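Local coordinates for EvdO2 (PDB 4XAB), which probably acts as an iron- and 2-oxoglutarate-dependent oxygenase in orthosomycin antibiotic biosynthesis, where oxidative cyclizations take place, at residues F23-Q28 and C199-G204; P69-Q74 and D181-L186; Q130-M135 and E244-M249. One frame throughout, in Å; residues are numbered along the deposited sequence.

Contact 1 (F23-Q28 and C199-G204)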
ATOM      1  N   PHE A  23       4.638   8.507  -8.273  1.00 16.98           N
ATOM      2  CA  PHE A  23       4.638   7.055  -8.191  1.00 12.89           C
ATOM      3  C   PHE A  23       5.634   6.477  -9.182  1.00 16.80           C
ATOM      4  O   PHE A  23       6.076   7.153 -10.116  1.00 17.19           O
ATOM      5  CB  PHE A  23       3.247   6.488  -8.471  1.00 12.50           C
ATOM      6  CG  PHE A  23       2.801   6.692  -9.880  1.00 13.86           C
ATOM      7  CD1 PHE A  23       2.967   5.689 -10.832  1.00 16.37           C
ATOM      8  CD2 PHE A  23       2.221   7.888 -10.263  1.00 16.78           C
ATOM      9  CE1 PHE A  23       2.563   5.893 -12.129  1.00 20.88           C
ATOM     10  CE2 PHE A  23       1.819   8.101 -11.554  1.00 20.56           C
ATOM     11  CZ  PHE A  23       1.990   7.103 -12.496  1.00 22.70           C
ATOM     12  N   ALA A  24       5.963   5.207  -8.992  1.00 14.00           N
ATOM     13  CA  ALA A  24       6.860   4.540  -9.942  1.00 14.02           C
ATOM     14  C   ALA A  24       6.615   3.063  -9.924  1.00 12.72           C
ATOM     15  O   ALA A  24       6.269   2.500  -8.884  1.00 15.08           O
ATOM     16  CB  ALA A  24       8.301   4.832  -9.607  1.00 18.21           C
ATOM     17  N   ILE A  25       6.804   2.442 -11.080  1.00 15.50           N
ATOM     18  CA  ILE A  25       6.703   1.004 -11.216  1.00 15.47           C
ATOM     19  C   ILE A  25       8.084   0.380 -11.226  1.00 15.08           C
ATOM     20  O   ILE A  25       8.959   0.820 -11.973  1.00 17.45           O
ATOM     21  CB  ILE A  25       5.983   0.607 -12.516  1.00 18.78           C
ATOM     22  CG1 ILE A  25       4.512   1.010 -12.449  1.00 22.08           C
ATOM     23  CG2 ILE A  25       6.137  -0.895 -12.762  1.00 25.20           C
ATOM     24  CD1 ILE A  25       3.733   0.625 -13.704  1.00 23.16           C
ATOM     25  N   LEU A  26       8.267  -0.632 -10.389  1.00 14.92           N
ATOM     26  CA  LEU A  26       9.495  -1.416 -10.384  1.00 15.57           C
ATOM     27  C   LEU A  26       9.141  -2.834 -10.800  1.00 13.57           C
ATOM     28  O   LEU A  26       8.498  -3.551 -10.039  1.00 16.03           O
ATOM     29  CB  LEU A  26      10.123  -1.404  -9.007  1.00 16.88           C
ATOM     30  CG  LEU A  26      10.257  -0.041  -8.334  1.00 18.80           C
ATOM     31  CD1 LEU A  26      10.797  -0.203  -6.926  1.00 23.90           C
ATOM     32  CD2 LEU A  26      11.155   0.840  -9.169  1.00 19.26           C
ATOM     33  N   PRO A  27       9.562  -3.246 -12.003  1.00 15.63           N
ATOM     34  CA  PRO A  27       9.076  -4.521 -12.541  1.00 18.42           C
ATOM     35  C   PRO A  27       9.390  -5.749 -11.688  1.00 17.70           C
ATOM     36  O   PRO A  27       8.574  -6.674 -11.655  1.00 16.66           O
ATOM     37  CB  PRO A  27       9.787  -4.616 -13.895  1.00 22.14           C
ATOM     38  CG  PRO A  27       9.981  -3.200 -14.296  1.00 21.07           C
ATOM     39  CD  PRO A  27      10.322  -2.478 -13.012  1.00 15.06           C
ATOM     40  N   GLN A  28      10.533  -5.773 -11.013  1.00 15.49           N
ATOM     41  CA  GLN A  28      10.897  -6.944 -10.232  1.00 14.29           C
ATOM     42  C   GLN A  28      11.720  -6.555  -9.002  1.00 16.84           C
ATOM     43  O   GLN A  28      12.947  -6.491  -9.064  1.00 20.49           O
ATOM     44  CB  GLN A  28      11.681  -7.940 -11.095  1.00 18.63           C
ATOM     45  CG  GLN A  28      12.036  -9.248 -10.373  1.00 23.15           C
ATOM     46  CD  GLN A  28      11.334 -10.472 -10.946  1.00 22.84           C
ATOM     47  OE1 GLN A  28      11.354 -10.709 -12.152  1.00 22.01           O
ATOM     48  NE2 GLN A  28      10.698 -11.260 -10.069  1.00 20.98           N
ATOM     49  N   CYS A 199      -1.463   0.782 -12.823  1.00 16.25           N
ATOM     50  CA  CYS A 199      -0.146   0.173 -12.693  1.00 16.11           C
ATOM     51  C   CYS A 199      -0.208  -1.338 -12.512  1.00 14.20           C
ATOM     52  O   CYS A 199       0.036  -1.850 -11.413  1.00 16.40           O
ATOM     53  CB  CYS A 199       0.604   0.806 -11.517  1.00 16.13           C
ATOM     54  SG  CYS A 199       1.074   2.503 -11.874  1.00 18.81           S
ATOM     55  N   PRO A 200      -0.517  -2.066 -13.595  1.00 17.01           N
ATOM     56  CA  PRO A 200      -0.460  -3.524 -13.474  1.00 16.51           C
ATOM     57  C   PRO A 200       0.970  -4.002 -13.222  1.00 14.42           C
ATOM     58  O   PRO A 200       1.928  -3.312 -13.583  1.00 17.93           O
ATOM     59  CB  PRO A 200      -0.989  -4.005 -14.824  1.00 18.10           C
ATOM     60  CG  PRO A 200      -1.856  -2.878 -15.312  1.00 20.42           C
ATOM     61  CD  PRO A 200      -1.083  -1.651 -14.890  1.00 17.03           C
ATOM     62  N   LEU A 201       1.090  -5.160 -12.580  1.00 14.05           N
ATOM     63  CA  LEU A 201       2.373  -5.724 -12.180  1.00 12.07           C
ATOM     64  C   LEU A 201       2.380  -7.218 -12.373  1.00 14.66           C
ATOM     65  O   LEU A 201       1.338  -7.868 -12.298  1.00 15.61           O
ATOM     66  CB  LEU A 201       2.674  -5.435 -10.714  1.00 14.05           C
ATOM     67  CG  LEU A 201       2.804  -3.961 -10.330  1.00 15.05           C
ATOM     68  CD1 LEU A 201       2.913  -3.856  -8.828  1.00 16.84           C
ATOM     69  CD2 LEU A 201       4.016  -3.296 -11.008  1.00 15.85           C
ATOM     70  N   ALA A 202       3.570  -7.757 -12.596  1.00 13.61           N
ATOM     71  CA  ALA A 202       3.779  -9.195 -12.545  1.00 14.63           C
ATOM     72  C   ALA A 202       4.195  -9.547 -11.116  1.00 15.47           C
ATOM     73  O   ALA A 202       4.558  -8.649 -10.343  1.00 16.91           O
ATOM     74  CB  ALA A 202       4.845  -9.606 -13.551  1.00 13.72           C
ATOM     75  N   PRO A 203       4.134 -10.838 -10.744  1.00 15.47           N
ATOM     76  CA  PRO A 203       4.544 -11.224  -9.390  1.00 14.70           C
ATOM     77  C   PRO A 203       5.967 -10.775  -9.065  1.00 18.50           C
ATOM     78  O   PRO A 203       6.870 -10.923  -9.886  1.00 17.18           O
ATOM     79  CB  PRO A 203       4.453 -12.752  -9.415  1.00 22.68           C
ATOM     80  CG  PRO A 203       3.494 -13.059 -10.498  1.00 23.09           C
ATOM     81  CD  PRO A 203       3.687 -12.003 -11.534  1.00 17.77           C
ATOM     82  N   GLY A 204       6.144 -10.187  -7.885  1.00 16.32           N
ATOM     83  CA  GLY A 204       7.441  -9.670  -7.485  1.00 14.48           C
ATOM     84  C   GLY A 204       7.688  -8.240  -7.918  1.00 15.08           C
ATOM     85  O   GLY A 204       8.691  -7.644  -7.524  1.00 15.35           O
TER
HETATM   86  O   HOH W   1       5.993  -6.219 -12.870  1.00 19.16           O

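Contact 2 (P69-Q74 and D181-L186)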
ATOM      1  N   PRO A  69     -20.555  -4.308   6.609  1.00 49.65           N
ATOM      2  CA  PRO A  69     -19.956  -4.711   5.332  1.00 47.07           C
ATOM      3  C   PRO A  69     -18.543  -5.265   5.520  1.00 49.43           C
ATOM      4  O   PRO A  69     -17.842  -4.851   6.439  1.00 43.52           O
ATOM      5  CB  PRO A  69     -19.937  -3.408   4.526  1.00 48.59           C
ATOM      6  CG  PRO A  69     -21.055  -2.592   5.103  1.00 52.54           C
ATOM      7  CD  PRO A  69     -21.087  -2.933   6.568  1.00 54.17           C
ATOM      8  N   PRO A  70     -18.135  -6.213   4.669  1.00 51.86           N
ATOM      9  CA  PRO A  70     -16.810  -6.827   4.818  1.00 50.94           C
ATOM     10  C   PRO A  70     -15.670  -5.829   4.659  1.00 48.90           C
ATOM     11  O   PRO A  70     -15.777  -4.849   3.919  1.00 49.17           O
ATOM     12  CB  PRO A  70     -16.776  -7.880   3.702  1.00 51.32           C
ATOM     13  CG  PRO A  70     -17.850  -7.483   2.754  1.00 55.67           C
ATOM     14  CD  PRO A  70     -18.909  -6.824   3.581  1.00 56.77           C
ATOM     15  N   LEU A  71     -14.590  -6.079   5.385  1.00 38.02           N
ATOM     16  CA  LEU A  71     -13.388  -5.273   5.271  1.00 35.16           C
ATOM     17  C   LEU A  71     -12.368  -6.027   4.458  1.00 35.06           C
ATOM     18  O   LEU A  71     -12.365  -7.253   4.438  1.00 34.46           O
ATOM     19  CB  LEU A  71     -12.802  -4.951   6.642  1.00 36.29           C
ATOM     20  CG  LEU A  71     -13.651  -4.204   7.659  1.00 38.35           C
ATOM     21  CD1 LEU A  71     -12.843  -4.016   8.932  1.00 38.53           C
ATOM     22  CD2 LEU A  71     -14.105  -2.866   7.102  1.00 42.81           C
ATOM     23  N   LEU A  72     -11.489  -5.286   3.801  1.00 38.25           N
ATOM     24  CA  LEU A  72     -10.382  -5.897   3.090  1.00 34.67           C
ATOM     25  C   LEU A  72      -9.497  -6.624   4.092  1.00 30.26           C
ATOM     26  O   LEU A  72      -9.029  -6.015   5.046  1.00 36.20           O
ATOM     27  CB  LEU A  72      -9.587  -4.828   2.345  1.00 39.76           C
ATOM     28  CG  LEU A  72      -8.514  -5.287   1.371  1.00 37.60           C
ATOM     29  CD1 LEU A  72      -9.154  -6.104   0.270  1.00 35.34           C
ATOM     30  CD2 LEU A  72      -7.801  -4.066   0.810  1.00 34.25           C
ATOM     31  N   PRO A  73      -9.281  -7.930   3.897  1.00 27.45           N
ATOM     32  CA  PRO A  73      -8.401  -8.659   4.816  1.00 26.65           C
ATOM     33  C   PRO A  73      -7.003  -8.055   4.863  1.00 27.74           C
ATOM     34  O   PRO A  73      -6.336  -7.934   3.832  1.00 25.14           O
ATOM     35  CB  PRO A  73      -8.367 -10.075   4.221  1.00 25.62           C
ATOM     36  CG  PRO A  73      -9.648 -10.184   3.487  1.00 27.02           C
ATOM     37  CD  PRO A  73      -9.905  -8.829   2.909  1.00 27.12           C
ATOM     38  N   GLN A  74      -6.559  -7.670   6.047  1.00 28.33           N
ATOM     39  CA  GLN A  74      -5.236  -7.086   6.160  1.00 32.60           C
ATOM     40  C   GLN A  74      -4.652  -7.253   7.544  1.00 33.59           C
ATOM     41  O   GLN A  74      -5.372  -7.374   8.535  1.00 31.77           O
ATOM     42  CB  GLN A  74      -5.267  -5.604   5.761  1.00 28.99           C
ATOM     43  CG  GLN A  74      -6.297  -4.752   6.452  1.00 36.64           C
ATOM     44  CD  GLN A  74      -6.694  -3.544   5.618  1.00 44.51           C
ATOM     45  OE1 GLN A  74      -7.875  -3.308   5.367  1.00 51.02           O
ATOM     46  NE2 GLN A  74      -5.704  -2.775   5.180  1.00 34.14           N
ATOM     47  N   ASP A 181     -18.795   3.913  10.945  1.00 41.51           N
ATOM     48  CA  ASP A 181     -18.013   2.695  10.731  1.00 39.14           C
ATOM     49  C   ASP A 181     -16.640   3.083  10.174  1.00 31.22           C
ATOM     50  O   ASP A 181     -16.270   2.737   9.049  1.00 26.01           O
ATOM     51  CB  ASP A 181     -18.765   1.745   9.794  1.00 35.02           C
ATOM     52  CG  ASP A 181     -18.203   0.331   9.801  1.00 41.47           C
ATOM     53  OD1 ASP A 181     -17.354   0.011  10.656  1.00 35.49           O
ATOM     54  OD2 ASP A 181     -18.629  -0.474   8.944  1.00 46.77           O
ATOM     55  N   ARG A 182     -15.877   3.816  10.978  1.00 28.73           N
ATOM     56  CA  ARG A 182     -14.684   4.492  10.485  1.00 25.28           C
ATOM     57  C   ARG A 182     -13.554   3.571  10.037  1.00 30.64           C
ATOM     58  O   ARG A 182     -12.719   3.958   9.219  1.00 29.53           O
ATOM     59  CB  ARG A 182     -14.179   5.459  11.557  1.00 26.90           C
ATOM     60  CG  ARG A 182     -15.154   6.587  11.776  1.00 29.61           C
ATOM     61  CD  ARG A 182     -14.678   7.581  12.810  1.00 32.61           C
ATOM     62  NE  ARG A 182     -15.584   8.725  12.872  1.00 33.47           N
ATOM     63  CZ  ARG A 182     -15.372   9.800  13.623  1.00 43.01           C
ATOM     64  NH1 ARG A 182     -14.284   9.873  14.378  1.00 42.51           N
ATOM     65  NH2 ARG A 182     -16.245  10.799  13.622  1.00 40.35           N
ATOM     66  N   ILE A 183     -13.548   2.346  10.545  1.00 31.28           N
ATOM     67  CA  ILE A 183     -12.515   1.385  10.185  1.00 23.99           C
ATOM     68  C   ILE A 183     -12.529   1.035   8.686  1.00 23.17           C
ATOM     69  O   ILE A 183     -11.537   0.531   8.158  1.00 26.92           O
ATOM     70  CB  ILE A 183     -12.651   0.093  11.022  1.00 30.17           C
ATOM     71  CG1 ILE A 183     -11.359  -0.736  10.953  1.00 37.66           C
ATOM     72  CG2 ILE A 183     -13.896  -0.705  10.594  1.00 33.97           C
ATOM     73  CD1 ILE A 183     -11.378  -1.983  11.820  1.00 46.82           C
ATOM     74  N   ARG A 184     -13.629   1.335   7.999  1.00 27.18           N
ATOM     75  CA  ARG A 184     -13.725   1.083   6.557  1.00 23.48           C
ATOM     76  C   ARG A 184     -12.804   2.011   5.790  1.00 24.52           C
ATOM     77  O   ARG A 184     -12.418   1.725   4.646  1.00 28.00           O
ATOM     78  CB  ARG A 184     -15.165   1.248   6.071  1.00 26.85           C
ATOM     79  CG  ARG A 184     -16.104   0.147   6.555  1.00 30.23           C
ATOM     80  CD  ARG A 184     -17.527   0.365   6.057  1.00 37.32           C
ATOM     81  NE  ARG A 184     -17.608   0.295   4.600  1.00 33.83           N
ATOM     82  CZ  ARG A 184     -18.707   0.558   3.903  1.00 35.56           C
ATOM     83  NH1 ARG A 184     -19.821   0.902   4.531  1.00 36.73           N
ATOM     84  NH2 ARG A 184     -18.690   0.471   2.579  1.00 36.69           N
ATOM     85  N   GLY A 185     -12.434   3.120   6.425  1.00 21.59           N
ATOM     86  CA  GLY A 185     -11.411   3.988   5.866  1.00 22.09           C
ATOM     87  C   GLY A 185     -11.961   5.295   5.340  1.00 22.27           C
ATOM     88  O   GLY A 185     -13.151   5.609   5.533  1.00 22.15           O
ATOM     89  N   LEU A 186     -11.079   6.042   4.678  1.00 19.11           N
ATOM     90  CA  LEU A 186     -11.372   7.369   4.146  1.00 20.95           C
ATOM     91  C   LEU A 186     -11.473   7.356   2.627  1.00 21.89           C
ATOM     92  O   LEU A 186     -10.915   6.473   1.968  1.00 21.16           O
ATOM     93  CB  LEU A 186     -10.270   8.356   4.558  1.00 19.38           C
ATOM     94  CG  LEU A 186     -10.090   8.667   6.043  1.00 18.36           C
ATOM     95  CD1 LEU A 186      -8.796   9.486   6.220  1.00 19.47           C
ATOM     96  CD2 LEU A 186     -11.268   9.446   6.545  1.00 19.38           C
TER

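Contact 3 (Q130-M135 and E244-M249). With NI (nickel (II) ion), chain B.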
ATOM      1  N   GLN A 130      -5.593   9.793  -0.300  1.00 12.25           N
ATOM      2  CA  GLN A 130      -4.171  10.049  -0.138  1.00 14.87           C
ATOM      3  C   GLN A 130      -3.783   9.495   1.217  1.00 15.06           C
ATOM      4  O   GLN A 130      -4.510   9.678   2.200  1.00 13.52           O
ATOM      5  CB  GLN A 130      -3.858  11.541  -0.228  1.00 12.35           C
ATOM      6  CG  GLN A 130      -4.019  12.109  -1.610  1.00 13.57           C
ATOM      7  CD  GLN A 130      -4.264  13.592  -1.566  1.00 17.36           C
ATOM      8  OE1 GLN A 130      -5.307  14.034  -1.082  1.00 17.06           O
ATOM      9  NE2 GLN A 130      -3.307  14.371  -2.060  1.00 15.84           N
ATOM     10  N   ASP A 131      -2.646   8.808   1.284  1.00 14.82           N
ATOM     11  CA  ASP A 131      -2.270   8.180   2.539  1.00 14.72           C
ATOM     12  C   ASP A 131      -2.081   9.251   3.622  1.00 16.90           C
ATOM     13  O   ASP A 131      -2.355   9.012   4.799  1.00 14.82           O
ATOM     14  CB  ASP A 131      -0.999   7.331   2.362  1.00 16.31           C
ATOM     15  CG  ASP A 131      -1.240   6.091   1.522  1.00 16.47           C
ATOM     16  OD1 ASP A 131      -2.414   5.707   1.337  1.00 13.66           O
ATOM     17  OD2 ASP A 131      -0.258   5.510   1.024  1.00 18.58           O
ATOM     18  N   GLU A 132      -1.637  10.440   3.224  1.00 13.72           N
ATOM     19  CA  GLU A 132      -1.444  11.518   4.202  1.00 16.16           C
ATOM     20  C   GLU A 132      -2.764  11.947   4.868  1.00 18.09           C
ATOM     21  O   GLU A 132      -2.765  12.506   5.965  1.00 14.74           O
ATOM     22  CB  GLU A 132      -0.771  12.732   3.552  1.00 15.56           C
ATOM     23  CG  GLU A 132      -0.326  13.777   4.592  1.00 17.62           C
ATOM     24  CD  GLU A 132       0.650  14.788   4.037  1.00 24.69           C
ATOM     25  OE1 GLU A 132       1.312  14.490   3.027  1.00 35.91           O
ATOM     26  OE2 GLU A 132       0.744  15.892   4.614  1.00 25.26           O
ATOM     27  N   ALA A 133      -3.895  11.675   4.227  1.00 17.40           N
ATOM     28  CA  ALA A 133      -5.179  12.050   4.831  1.00 15.94           C
ATOM     29  C   ALA A 133      -5.425  11.331   6.156  1.00 17.33           C
ATOM     30  O   ALA A 133      -6.241  11.773   6.973  1.00 18.55           O
ATOM     31  CB  ALA A 133      -6.326  11.771   3.851  1.00 15.09           C
ATOM     32  N   TYR A 134      -4.720  10.223   6.361  1.00 14.58           N
ATOM     33  CA  TYR A 134      -4.808   9.457   7.603  1.00 17.47           C
ATOM     34  C   TYR A 134      -3.889   9.994   8.692  1.00 20.83           C
ATOM     35  O   TYR A 134      -3.923   9.520   9.823  1.00 18.10           O
ATOM     36  CB  TYR A 134      -4.459   7.983   7.356  1.00 15.58           C
ATOM     37  CG  TYR A 134      -5.524   7.201   6.613  1.00 15.57           C
ATOM     38  CD1 TYR A 134      -6.567   6.591   7.298  1.00 18.93           C
ATOM     39  CD2 TYR A 134      -5.481   7.077   5.237  1.00 17.22           C
ATOM     40  CE1 TYR A 134      -7.548   5.871   6.614  1.00 19.95           C
ATOM     41  CE2 TYR A 134      -6.456   6.371   4.546  1.00 17.48           C
ATOM     42  CZ  TYR A 134      -7.489   5.769   5.250  1.00 16.65           C
ATOM     43  OH  TYR A 134      -8.464   5.049   4.573  1.00 17.89           O
ATOM     44  N   MET A 135      -3.056  10.968   8.352  1.00 17.64           N
ATOM     45  CA  MET A 135      -2.007  11.383   9.271  1.00 13.86           C
ATOM     46  C   MET A 135      -2.328  12.683   9.992  1.00 16.68           C
ATOM     47  O   MET A 135      -3.057  13.519   9.473  1.00 15.74           O
ATOM     48  CB  MET A 135      -0.693  11.506   8.517  1.00 15.25           C
ATOM     49  CG  MET A 135      -0.286  10.188   7.909  1.00 15.92           C
ATOM     50  SD  MET A 135       1.160  10.415   6.870  1.00 22.23           S
ATOM     51  CE  MET A 135       2.443  10.611   8.083  1.00 26.15           C
ATOM     52  N   GLU A 244      -3.348  22.077   8.798  1.00 23.86           N
ATOM     53  CA  GLU A 244      -4.647  21.909   8.136  1.00 27.34           C
ATOM     54  C   GLU A 244      -5.691  21.354   9.095  1.00 29.03           C
ATOM     55  O   GLU A 244      -5.362  20.571   9.979  1.00 32.92           O
ATOM     56  CB  GLU A 244      -4.505  20.973   6.932  1.00 25.42           C
ATOM     57  CG  GLU A 244      -3.570  21.492   5.886  1.00 28.78           C
ATOM     58  CD  GLU A 244      -3.249  20.456   4.815  1.00 35.43           C
ATOM     59  OE1 GLU A 244      -3.761  19.315   4.893  1.00 35.88           O
ATOM     60  OE2 GLU A 244      -2.474  20.789   3.897  1.00 42.96           O
ATOM     61  N   PRO A 245      -6.961  21.747   8.920  1.00 30.41           N
ATOM     62  CA  PRO A 245      -8.024  21.264   9.811  1.00 30.67           C
ATOM     63  C   PRO A 245      -8.285  19.747   9.758  1.00 35.53           C
ATOM     64  O   PRO A 245      -8.473  19.152  10.822  1.00 45.65           O
ATOM     65  CB  PRO A 245      -9.266  22.042   9.337  1.00 30.73           C
ATOM     66  CG  PRO A 245      -8.911  22.601   7.995  1.00 35.31           C
ATOM     67  CD  PRO A 245      -7.430  22.823   8.029  1.00 36.47           C
ATOM     68  N   ARG A 246      -8.285  19.154   8.565  1.00 31.69           N
ATOM     69  CA  ARG A 246      -8.635  17.734   8.361  1.00 27.65           C
ATOM     70  C   ARG A 246      -9.754  17.251   9.302  1.00 27.05           C
ATOM     71  O   ARG A 246      -9.533  16.425  10.188  1.00 24.50           O
ATOM     72  CB  ARG A 246      -7.385  16.854   8.503  1.00 27.71           C
ATOM     73  CG  ARG A 246      -6.300  17.222   7.485  1.00 26.72           C
ATOM     74  CD  ARG A 246      -5.190  16.184   7.331  1.00 20.45           C
ATOM     75  NE  ARG A 246      -4.106  16.780   6.552  1.00 19.44           N
ATOM     76  CZ  ARG A 246      -2.835  16.414   6.622  1.00 24.38           C
ATOM     77  NH1 ARG A 246      -2.470  15.432   7.432  1.00 19.03           N
ATOM     78  NH2 ARG A 246      -1.931  17.037   5.877  1.00 27.74           N
ATOM     79  N   PRO A 247     -10.970  17.776   9.102  1.00 32.10           N
ATOM     80  CA  PRO A 247     -12.082  17.509  10.025  1.00 31.72           C
ATOM     81  C   PRO A 247     -12.558  16.053   9.980  1.00 29.21           C
ATOM     82  O   PRO A 247     -13.345  15.630  10.830  1.00 30.14           O
ATOM     83  CB  PRO A 247     -13.176  18.466   9.539  1.00 35.55           C
ATOM     84  CG  PRO A 247     -12.873  18.692   8.102  1.00 35.34           C
ATOM     85  CD  PRO A 247     -11.377  18.618   7.962  1.00 36.81           C
ATOM     86  N   TRP A 248     -12.059  15.291   9.014  1.00 26.37           N
ATOM     87  CA  TRP A 248     -12.425  13.886   8.870  1.00 25.52           C
ATOM     88  C   TRP A 248     -11.583  12.977   9.753  1.00 29.78           C
ATOM     89  O   TRP A 248     -11.784  11.764   9.782  1.00 29.96           O
ATOM     90  CB  TRP A 248     -12.261  13.447   7.417  1.00 23.15           C
ATOM     91  CG  TRP A 248     -10.837  13.599   6.924  1.00 25.54           C
ATOM     92  CD1 TRP A 248      -9.799  12.729   7.117  1.00 19.87           C
ATOM     93  CD2 TRP A 248     -10.308  14.691   6.168  1.00 21.64           C
ATOM     94  NE1 TRP A 248      -8.653  13.217   6.520  1.00 22.28           N
ATOM     95  CE2 TRP A 248      -8.943  14.419   5.931  1.00 19.82           C
ATOM     96  CE3 TRP A 248     -10.858  15.874   5.660  1.00 25.12           C
ATOM     97  CZ2 TRP A 248      -8.131  15.277   5.207  1.00 19.29           C
ATOM     98  CZ3 TRP A 248     -10.040  16.727   4.944  1.00 21.71           C
ATOM     99  CH2 TRP A 248      -8.694  16.422   4.724  1.00 21.92           C
ATOM    100  N   MET A 249     -10.612  13.557  10.445  1.00 22.91           N
ATOM    101  CA  MET A 249      -9.678  12.761  11.223  1.00 26.93           C
ATOM    102  C   MET A 249     -10.383  12.007  12.333  1.00 25.91           C
ATOM    103  O   MET A 249     -11.207  12.575  13.047  1.00 27.40           O
ATOM    104  CB  MET A 249      -8.578  13.639  11.822  1.00 28.11           C
ATOM    105  CG  MET A 249      -7.464  12.841  12.486  1.00 24.32           C
ATOM    106  SD  MET A 249      -5.885  13.005  11.620  1.00 36.12           S
ATOM    107  CE  MET A 249      -6.398  12.643   9.945  1.00 26.66           C
TER
HETATM  108 NI    NI B 301      -3.220   4.052   0.418  1.00 16.57          NI
HETATM  109  O   HOH W   2      -1.424   3.149   0.450  1.00 22.78           O

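Contact 1 (F23-Q28 and C199-G204)
Ile25 lays its CG1-CD1 arm over the side chain of Cys199, with CD1 3.7 Å from SG and nearly as close to CB. With CG1 beside the backbone N (chi1 -68°) and CD1 fully extended, the long branch goes to the sulfur, which leaves the CG2 methyl for Leu201. There the two aliphatic side chains slide past each other in opposite directions, Ile25 CG2 meeting Leu201 CD2 at 3.7 Å. A beta-branched residue suits this place because its two arms serve two partners at once.

The sulfur of Cys199 also sits beside the Phe23 ring, 3.7 Å from CE1, in an oblique sulfur-aromatic contact 55° off the ring normal. Phe23 CG, set between the backbone N and the carbonyl carbon, brings CD1 and CE1 to the sulfur, and the ring stacks with Tyr162.

At the other end the joint becomes polar and looser. A water donates to Pro27 O at 2.9 Å and accepts from Ala202 N, bridging the two backbones. Beyond it Gln28 CA approaches Gly204 O at 3.6 Å in a CA-H...O contact, while Gln28 NE2 hydrogen-bonds Ala30 O. Gly204 has backbone angles that call for glycine, and a CB would crowd Gln28 NE2. Strand 23-26 pairs with strand 206-210, and Val207 touches Ile25, Cys199 and Leu201: this is side-chain packing between an edge strand and a connecting loop of the double-stranded beta-helix.

Contact 2 (P69-Q74 and D181-L186)
Leu71 places CG beside its backbone N (chi1 -59°), and from CB the chain runs through CG to two methyls that divide the contact, CD1 mainly on Ile183 and CD2 mainly on Arg184. CD1 meets the Ile183 side chain, 3.8 Å from its CD1 and 3.9 Å from its CG2, the two residues crossing at about a right angle. CD2 instead comes down on the root of Arg184, 3.7 Å from CG and 4.0 Å from CA, at an oblique crossing. A branched tip thus fits against two residues of the short 3-10 segment. An alanine here would lose both methyls and would probably loosen the packing against Ile183 and the aliphatic part of Arg184.

Arg184 is aliphatic near the backbone and flat at its end, and it uses both characters. Its chain bends at chi3 (64°), bringing the guanidinium under the CG corner of Pro69, which stands over one face, toward the rim, with CG 3.7 Å from Arg184 NH1. A proline ring suits this place, offering CH groups to the flat cation. Asp181 also comes near the Pro69 ring, but its OD2 forms a salt bridge with Arg66; this arginine, from the same loop as 69-74, also bonds Pro69 O and so links the two loops. Within 181-186, Arg184 N binds Asp181 O.

The contact lies at the surface and joins two loops, the one entering strand 74-76 and the one between strands 175-176 and 186-187; a backbone hydrogen bond joins Pro73 to Leu117 of strand 110-118.

Contact 3 (Q130-M135 and E244-M249)
The close-knit part of this contact lies along the 3-10 turn 131-134 and the residue after it, where three hydrogen bonds from side chains of 244-249 reach 130-135. Trp248 NE1 donates to Ala133 O at 2.8 Å, nearly straight (164°), in the ring plane and on a carbonyl lone pair. The indole is turned there by a chi1 of 60°, the crowded position, and Arg246 CA lies over one of its faces. Alanine suits the position opposite, since its small CB can sit 3.8 Å from NE1. Met249, its chain bent at chi2 and chi3, presses its CE methyl onto the same carbonyl, 3.1 Å from Ala133 O.

Arg246 carries the rest. Extended from CG to NE, it sends NH1 to Met135 O at 2.9 Å; the oxygen lies in the guanidinium plane, but the donor stands above the carbonyl plane. NH2 bonds Glu132 OE2 at 3.2 Å, a bent salt bridge with the carboxylate and guanidinium planes 73° apart. Along another edge, NE and NH2 both grip Glu244 OE1 side-on, NE at 3.0 Å. Arginine suits the place because its five N-H groups, fanned out in one plane, can supply these four bonds.

The loose side is that of the exposed Tyr134, which points its CB away from 244-249 and has its hydroxyl bonded to Leu186 N.

Glu132 OE2 also pairs with Arg212, so two cations would probably keep it ionised. Next to it in sequence, Asp131 OD1 binds the nickel at 2.1 Å together with His129 and His215, the facial triad of this family; iron is presumably the working metal. The salt-bridge network thus probably helps to hold the turn that bears a metal ligand.

Overall arrangement
Along the chain the segments come in the order 23-28, 69-74, 130-135, 181-186, 199-204 and 244-249, so contact 2 falls wholly between the halves of contact 1, while contact 3 alternates with both. Contact 1 lies on the opposite side of the chain's centre from the other two, its centre 25 Å from that of contact 2 and 27 Å from that of contact 3. Contacts 2 and 3, with centres 17 Å apart, touch: Leu186 of contact 2 meets Tyr134, Ala133 and Trp248 of contact 3. Contact 1 is thus separate from this touching pair, in which contact 3 alone holds a metal ligand, Asp131, and contact 2 adjoins it at the surface.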